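Local coordinates for Serine/threonine-protein kinase PknI (Mycobacterium tuberculosis, PDB 5XLM) that acts as a membrane-bound serine/threonine kinase that slows mycobacterial growth inside the infected host, the chain here being its extracellular sensor domain, at residues 62-67 against 81-86. Residues are numbered along the deposited sequence; the frame is centred on the assembly and turned at random.
Sequences VNTWWA and ATMLDD
Ala-81 meets the Trp-66 indole through its methyl, CB lying 3.9 Å from CE3, while its carbonyl O sits at the ring edge, near the ring plane. Thr-82 faces Ala-67 as an antiparallel hydrogen-bonded pair. Ala-67 N gives a nearly straight bond (171°) to Thr-82 O, received in the carbonyl plane, and Thr-82 N returns a longer one of 3.2 Å to Ala-67 O. On the same face of the sheet Thr-82 CG2 touches Ala-67 CB, and Val-184 from a distant loop packs on both residues.

Met-83 and Trp-66 form the adjoining non-hydrogen-bonded pair, with side chains on the other face. CG of Met-83 is anti to its backbone N (chi1 -165°), and the chain beyond it is extended across the indole. CB gives a CH-pi contact over the six-membered ring, 3.9 Å from its centroid; SD lies 4.6 Å from the same centroid, in an oblique Met-aromatic contact, and CE reaches Thr-64 CG2 at 3.6 Å. The indole's rotation is restrained by a bond from NE1 to Thr-64 OG1 (2.8 Å), tilted 19° out of the ring plane, and Phe-100 meets the ring edge-to-face.

Leu-84 N donates to Trp-65 O at 2.8 Å, and its side chain leans over strand 62-67, CD2 against Ala-67 CB. Beyond Leu-84 the chain turns away from strand 62-67. Water 1 bridges the two segments, accepting from Trp-65 N and lying within hydrogen-bonding distance of Leu-84 O and Asp-86 OD1. His-89 stacks on the Trp-65 ring.

The open end of the 62-72/77-83 hairpin thus changes chemistry along its length: direct backbone bonds and apolar contacts hold the paired strands, whereas past Leu-84 the polar link to Trp-65 runs through water 1, and the Asp-86 carboxylate also forms a salt bridge elsewhere, from OD2 to Lys-93.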
loop_
_atom_site.group_PDB
_atom_site.type_symbol
_atom_site.label_atom_id
_atom_site.label_comp_id
_atom_site.label_asym_id
_atom_site.label_seq_id
_atom_site.Cartn_x
_atom_site.Cartn_y
_atom_site.Cartn_z
ATOM N N VAL A 62 -3.344 12.076 1.231
ATOM C CA VAL A 62 -2.047 11.965 1.889
ATOM C C VAL A 62 -1.116 11.143 1.009
ATOM O O VAL A 62 -1.431 9.998 0.661
ATOM C CB VAL A 62 -2.166 11.338 3.288
ATOM C CG1 VAL A 62 -0.787 11.130 3.890
ATOM C CG2 VAL A 62 -3.016 12.223 4.191
ATOM N N ASN A 63 0.031 11.722 0.660
ATOM C CA ASN A 63 1.047 11.053 -0.140
ATOM C C ASN A 63 2.181 10.567 0.753
ATOM O O ASN A 63 2.613 11.275 1.668
ATOM C CB ASN A 63 1.610 11.987 -1.214
ATOM C CG ASN A 63 0.573 12.400 -2.235
ATOM O OD1 ASN A 63 0.425 11.764 -3.278
ATOM N ND2 ASN A 63 -0.150 13.473 -1.942
ATOM N N THR A 64 2.657 9.354 0.479
ATOM C CA THR A 64 3.816 8.783 1.151
ATOM C C THR A 64 4.676 8.080 0.111
ATOM O O THR A 64 4.199 7.705 -0.963
ATOM C CB THR A 64 3.416 7.797 2.260
ATOM O OG1 THR A 64 2.542 6.797 1.723
ATOM C CG2 THR A 64 2.714 8.522 3.400
ATOM N N TRP A 65 5.952 7.905 0.436
ATOM C CA TRP A 65 6.910 7.315 -0.488
ATOM C C TRP A 65 7.476 6.026 0.087
ATOM O O TRP A 65 7.761 5.937 1.286
ATOM C CB TRP A 65 8.035 8.299 -0.817
ATOM C CG TRP A 65 7.611 9.311 -1.832
ATOM C CD1 TRP A 65 7.853 9.275 -3.175
ATOM C CD2 TRP A 65 6.843 10.495 -1.593
ATOM N NE1 TRP A 65 7.296 10.373 -3.785
ATOM C CE2 TRP A 65 6.666 11.136 -2.836
ATOM C CE3 TRP A 65 6.293 11.081 -0.448
ATOM C CZ2 TRP A 65 5.966 12.332 -2.966
ATOM C CZ3 TRP A 65 5.594 12.270 -0.581
ATOM C CH2 TRP A 65 5.437 12.882 -1.830
ATOM N N TRP A 66 7.635 5.031 -0.783
ATOM C CA TRP A 66 8.018 3.690 -0.377
ATOM C C TRP A 66 9.045 3.134 -1.351
ATOM O O TRP A 66 9.050 3.474 -2.537
ATOM C CB TRP A 66 6.798 2.760 -0.314
ATOM C CG TRP A 66 5.713 3.251 0.598
ATOM C CD1 TRP A 66 4.785 4.215 0.326
ATOM C CD2 TRP A 66 5.443 2.798 1.928
ATOM N NE1 TRP A 66 3.957 4.393 1.407
ATOM C CE2 TRP A 66 4.338 3.533 2.404
ATOM C CE3 TRP A 66 6.028 1.840 2.762
ATOM C CZ2 TRP A 66 3.809 3.343 3.678
ATOM C CZ3 TRP A 66 5.499 1.651 4.027
ATOM C CH2 TRP A 66 4.400 2.399 4.473
ATOM N N ALA A 67 9.919 2.276 -0.835
ATOM C CA ALA A 67 10.889 1.549 -1.644
ATOM C C ALA A 67 10.406 0.108 -1.764
ATOM O O ALA A 67 10.401 -0.636 -0.778
ATOM C CB ALA A 67 12.282 1.626 -1.026
ATOM N N ALA A 81 7.701 -3.420 1.104
ATOM C CA ALA A 81 7.828 -1.978 0.964
ATOM C C ALA A 81 8.265 -1.370 2.287
ATOM O O ALA A 81 7.613 -1.581 3.316
ATOM C CB ALA A 81 6.508 -1.350 0.505
ATOM N N THR A 82 9.366 -0.621 2.258
ATOM C CA THR A 82 9.834 0.115 3.422
ATOM C C THR A 82 9.597 1.601 3.192
ATOM O O THR A 82 9.807 2.108 2.087
ATOM C CB THR A 82 11.310 -0.171 3.719
ATOM O OG1 THR A 82 11.733 0.622 4.841
ATOM C CG2 THR A 82 12.188 0.135 2.510
ATOM N N MET A 83 9.140 2.287 4.235
ATOM C CA MET A 83 8.729 3.676 4.096
ATOM C C MET A 83 9.937 4.600 4.014
ATOM O O MET A 83 10.908 4.451 4.760
ATOM C CB MET A 83 7.839 4.086 5.266
ATOM C CG MET A 83 7.073 5.375 5.041
ATOM S SD MET A 83 5.926 5.717 6.390
ATOM C CE MET A 83 5.076 7.166 5.772
ATOM N N LEU A 84 9.867 5.555 3.095
ATOM C CA LEU A 84 10.892 6.571 2.934
ATOM C C LEU A 84 10.461 7.853 3.638
ATOM O O LEU A 84 9.300 8.027 4.016
ATOM C CB LEU A 84 11.160 6.823 1.448
ATOM C CG LEU A 84 11.529 5.593 0.612
ATOM C CD1 LEU A 84 11.626 5.969 -0.857
ATOM C CD2 LEU A 84 12.831 4.967 1.096
ATOM N N ASP A 85 11.420 8.754 3.824
ATOM C CA ASP A 85 11.117 10.014 4.485
ATOM C C ASP A 85 10.296 10.910 3.563
ATOM O O ASP A 85 10.370 10.812 2.336
ATOM C CB ASP A 85 12.405 10.713 4.918
ATOM C CG ASP A 85 12.170 11.751 5.999
ATOM O OD1 ASP A 85 11.516 12.775 5.711
ATOM O OD2 ASP A 85 12.622 11.528 7.144
ATOM N N ASP A 86 9.500 11.792 4.175
ATOM C CA ASP A 86 8.531 12.572 3.410
ATOM C C ASP A 86 9.214 13.530 2.441
ATOM O O ASP A 86 8.797 13.652 1.282
ATOM C CB ASP A 86 7.609 13.340 4.356
ATOM C CG ASP A 86 6.612 12.440 5.053
ATOM O OD1 ASP A 86 6.304 11.355 4.513
ATOM O OD2 ASP A 86 6.128 12.823 6.138
HETATM O O HOH W 1 6.870 8.732 3.095
#